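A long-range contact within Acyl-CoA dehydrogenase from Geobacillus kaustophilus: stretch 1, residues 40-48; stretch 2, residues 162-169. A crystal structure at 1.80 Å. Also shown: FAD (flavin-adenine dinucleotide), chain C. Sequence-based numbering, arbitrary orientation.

Stretch 1 40-48: GIIPRSFWA
Stretch 2, residues 162-169: TNGIHADL

How do the two backbones run where they meet? Stretch 1 leaves a helix at Gly 40, whose positive phi (89/8) would jam a CB against the preceding carbonyl. It extends through Ile 41 (-160/148), Ile 42 (-92/128) and Pro 43 (-63/145), then coils into a helix secured by Phe 46 N to Pro 43 O and Ala 48 N to Arg 44 O, both 3.0 Å. Stretch 2 has a left-handed Asn 163 (61/27), then helical angles at Gly 164 to His 166, with Ala 167 N bonded to Asn 163 O at 2.9 Å. Ile 41 CA lies 8.7 Å from Ile 165 CA, and Arg 44 CA 7.5 Å from His 166 CA.

What holds His 166 at the centre? Its CA-to-CB bond points toward stretch 1 (chi1 -82°, chi2 -32°), and NE2 donates a hydrogen bond to Ile 42 O at 2.7 Å and 155°, the acceptor lying near the ring plane. That leaves both faces free for carbon: Ile 41 CD1 (chi1 t, chi2 t) sits 3.6 Å from the centroid of the His 166 ring on one face, and Arg 44 CD 3.8 Å from it on the other. Ile 41 CD1 also meets Ile 165 CG2 at 4.0 Å.

Where does the charge of Arg 44 go? With chi1 to chi3 all m, its chain passes the imidazole to a salt bridge with Asp 168 (chi1 m), Arg 44 NH2 to Asp 168 OD2 2.8 Å, though the hydrogen bond there is weak. One water links Arg 44 NH1 (weakly) with His 166 ND1.

What does Trp 47 add? Its CA-to-CB bond points toward stretch 2; with chi1 m and chi2 78°, Trp 47 CZ2 lies 3.9 Å from Asn 163 OD1; its five-membered ring meets the His 166 ring obliquely, planes at 72°.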

# COMPACT_ATOMS: atom_id res chain seq x y z
N GLY A 40 -30.61 3.00 -20.03
CA GLY A 40 -29.54 2.07 -20.40
C GLY A 40 -28.84 2.41 -21.70
O GLY A 40 -28.00 1.63 -22.19
N ILE A 41 -29.17 3.57 -22.26
CA ILE A 41 -28.65 4.00 -23.54
C ILE A 41 -28.78 5.52 -23.69
O ILE A 41 -29.70 6.13 -23.13
CB ILE A 41 -29.35 3.24 -24.72
CG1 ILE A 41 -28.57 3.38 -26.04
CG2 ILE A 41 -30.83 3.63 -24.84
CD1 ILE A 41 -28.99 2.35 -27.12
N ILE A 42 -27.83 6.12 -24.41
CA ILE A 42 -27.86 7.54 -24.75
C ILE A 42 -28.55 7.68 -26.12
O ILE A 42 -28.16 7.01 -27.07
CB ILE A 42 -26.42 8.15 -24.79
CG1 ILE A 42 -25.75 8.03 -23.41
CG2 ILE A 42 -26.45 9.62 -25.27
CD1 ILE A 42 -24.26 8.38 -23.41
N PRO A 43 -29.57 8.55 -26.22
CA PRO A 43 -30.35 8.59 -27.47
C PRO A 43 -29.51 9.00 -28.68
O PRO A 43 -28.59 9.82 -28.56
CB PRO A 43 -31.44 9.62 -27.18
CG PRO A 43 -30.91 10.45 -26.05
CD PRO A 43 -30.04 9.54 -25.24
N ARG A 44 -29.83 8.40 -29.83
CA ARG A 44 -29.25 8.77 -31.13
C ARG A 44 -29.30 10.27 -31.40
O ARG A 44 -28.40 10.81 -32.03
CB ARG A 44 -30.02 8.08 -32.27
CG ARG A 44 -29.62 6.66 -32.58
CD ARG A 44 -28.13 6.54 -32.88
NE ARG A 44 -27.76 6.75 -34.29
CZ ARG A 44 -27.41 5.77 -35.12
NH1 ARG A 44 -27.38 4.51 -34.72
NH2 ARG A 44 -27.06 6.06 -36.37
N SER A 45 -30.36 10.92 -30.93
CA SER A 45 -30.53 12.36 -31.12
C SER A 45 -29.37 13.16 -30.51
O SER A 45 -29.00 14.21 -31.05
CB SER A 45 -31.88 12.83 -30.57
OG SER A 45 -31.97 12.62 -29.18
N PHE A 46 -28.79 12.65 -29.42
CA PHE A 46 -27.62 13.30 -28.82
C PHE A 46 -26.40 13.27 -29.74
O PHE A 46 -25.72 14.27 -29.89
CB PHE A 46 -27.26 12.71 -27.45
CG PHE A 46 -26.06 13.37 -26.82
CD1 PHE A 46 -26.18 14.62 -26.20
CD2 PHE A 46 -24.80 12.78 -26.88
CE1 PHE A 46 -25.07 15.25 -25.63
CE2 PHE A 46 -23.68 13.40 -26.31
CZ PHE A 46 -23.82 14.64 -25.69
N TRP A 47 -26.13 12.11 -30.34
CA TRP A 47 -25.06 11.98 -31.34
C TRP A 47 -25.28 12.91 -32.54
O TRP A 47 -24.33 13.50 -33.05
CB TRP A 47 -25.00 10.53 -31.83
CG TRP A 47 -24.39 9.57 -30.84
CD1 TRP A 47 -24.99 9.03 -29.74
CD2 TRP A 47 -23.07 9.03 -30.88
NE1 TRP A 47 -24.12 8.18 -29.09
CE2 TRP A 47 -22.93 8.16 -29.77
CE3 TRP A 47 -21.98 9.19 -31.75
CZ2 TRP A 47 -21.75 7.46 -29.51
CZ3 TRP A 47 -20.80 8.50 -31.49
CH2 TRP A 47 -20.70 7.64 -30.38
N ALA A 48 -26.54 13.01 -32.98
CA ALA A 48 -26.90 13.88 -34.09
C ALA A 48 -26.59 15.34 -33.75
O ALA A 48 -26.09 16.08 -34.60
CB ALA A 48 -28.37 13.71 -34.43
N THR A 162 -18.43 -1.84 -26.94
CA THR A 162 -18.88 -0.47 -26.65
C THR A 162 -19.63 0.06 -27.89
O THR A 162 -19.23 -0.24 -29.02
CB THR A 162 -17.67 0.42 -26.29
OG1 THR A 162 -17.03 -0.11 -25.12
CG2 THR A 162 -18.09 1.87 -26.02
N ASN A 163 -20.72 0.80 -27.67
CA ASN A 163 -21.61 1.23 -28.79
C ASN A 163 -22.22 0.01 -29.49
O ASN A 163 -22.58 0.08 -30.68
CB ASN A 163 -20.86 2.08 -29.83
CG ASN A 163 -20.34 3.41 -29.28
OD1 ASN A 163 -20.81 3.92 -28.26
ND2 ASN A 163 -19.38 4.00 -29.98
N GLY A 164 -22.36 -1.09 -28.76
CA GLY A 164 -22.82 -2.36 -29.34
C GLY A 164 -24.21 -2.34 -29.96
O GLY A 164 -24.47 -3.08 -30.91
N ILE A 165 -25.10 -1.51 -29.42
CA ILE A 165 -26.46 -1.37 -29.96
C ILE A 165 -26.52 -0.30 -31.06
O ILE A 165 -27.07 -0.55 -32.13
CB ILE A 165 -27.51 -1.10 -28.85
CG1 ILE A 165 -27.50 -2.22 -27.80
CG2 ILE A 165 -28.94 -0.91 -29.45
CD1 ILE A 165 -27.66 -3.65 -28.36
N HIS A 166 -25.95 0.88 -30.81
CA HIS A 166 -26.04 1.99 -31.76
C HIS A 166 -25.20 1.82 -33.03
O HIS A 166 -25.56 2.36 -34.08
CB HIS A 166 -25.65 3.32 -31.10
CG HIS A 166 -26.75 3.97 -30.32
ND1 HIS A 166 -28.08 3.85 -30.66
CD2 HIS A 166 -26.71 4.78 -29.23
CE1 HIS A 166 -28.81 4.54 -29.80
NE2 HIS A 166 -28.00 5.11 -28.93
N ALA A 167 -24.09 1.10 -32.93
CA ALA A 167 -23.10 1.07 -34.01
C ALA A 167 -23.66 0.61 -35.35
O ALA A 167 -24.33 -0.42 -35.45
CB ALA A 167 -21.88 0.24 -33.62
N ASP A 168 -23.39 1.41 -36.38
CA ASP A 168 -23.81 1.15 -37.75
C ASP A 168 -22.66 0.59 -38.58
O ASP A 168 -22.88 -0.03 -39.63
CB ASP A 168 -24.31 2.45 -38.39
CG ASP A 168 -25.32 3.16 -37.53
OD1 ASP A 168 -26.46 2.66 -37.42
OD2 ASP A 168 -24.98 4.23 -36.96
N LEU A 169 -21.44 0.86 -38.12
CA LEU A 169 -20.21 0.37 -38.73
C LEU A 169 -19.38 -0.28 -37.63
O LEU A 169 -19.04 0.38 -36.66
CB LEU A 169 -19.40 1.52 -39.33
CG LEU A 169 -19.85 2.26 -40.59
CD1 LEU A 169 -18.73 3.20 -41.01
CD2 LEU A 169 -20.19 1.30 -41.72
PA FAD C . -8.97 -12.21 -19.58
O1A FAD C . -9.65 -13.55 -19.57
O2A FAD C . -8.10 -11.98 -20.78
O5B FAD C . -8.11 -12.04 -18.22
C5B FAD C . -8.72 -12.25 -16.95
C4B FAD C . -7.72 -11.84 -15.87
O4B FAD C . -6.54 -12.61 -16.01
C3B FAD C . -7.32 -10.37 -16.03
O3B FAD C . -7.13 -9.76 -14.78
C2B FAD C . -5.97 -10.46 -16.72
O2B FAD C . -5.16 -9.32 -16.50
C1B FAD C . -5.42 -11.75 -16.12
N9A FAD C . -4.35 -12.29 -16.97
C8A FAD C . -4.47 -12.83 -18.23
N7A FAD C . -3.24 -13.19 -18.65
C5A FAD C . -2.34 -12.89 -17.69
C6A FAD C . -0.96 -13.05 -17.61
N6A FAD C . -0.27 -13.47 -18.67
N1A FAD C . -0.30 -12.63 -16.47
C2A FAD C . -0.99 -12.07 -15.41
N3A FAD C . -2.37 -11.93 -15.49
C4A FAD C . -3.03 -12.33 -16.62
N1 FAD C . -13.40 -5.21 -26.24
C2 FAD C . -13.42 -4.82 -27.57
O2 FAD C . -12.80 -5.47 -28.40
N3 FAD C . -14.15 -3.70 -27.95
C4 FAD C . -14.86 -2.98 -27.01
O4 FAD C . -15.52 -2.00 -27.37
C4X FAD C . -14.83 -3.37 -25.67
N5 FAD C . -15.53 -2.65 -24.71
C5X FAD C . -15.53 -3.05 -23.39
C6 FAD C . -16.27 -2.32 -22.46
C7 FAD C . -16.27 -2.70 -21.12
C7M FAD C . -17.07 -1.87 -20.16
C8 FAD C . -15.53 -3.83 -20.72
C8M FAD C . -15.48 -4.30 -19.29
C9 FAD C . -14.80 -4.55 -21.65
C9A FAD C . -14.79 -4.17 -22.99
N10 FAD C . -14.05 -4.88 -23.94
C10 FAD C . -14.09 -4.49 -25.28
C1' FAD C . -13.17 -6.05 -23.55
C2' FAD C . -11.93 -5.72 -22.70
O2' FAD C . -10.88 -5.14 -23.44
C3' FAD C . -11.46 -7.04 -22.08
O3' FAD C . -12.35 -7.32 -21.02
C4' FAD C . -10.02 -7.02 -21.57
O4' FAD C . -9.08 -6.93 -22.63
C5' FAD C . -9.69 -8.26 -20.74
O5' FAD C . -10.05 -9.45 -21.43
P FAD C . -10.96 -10.54 -20.69
O1P FAD C . -12.20 -9.88 -20.13
O2P FAD C . -11.29 -11.65 -21.64
O3P FAD C . -10.09 -11.05 -19.43
O HOH W 1 -29.55 3.01 -32.90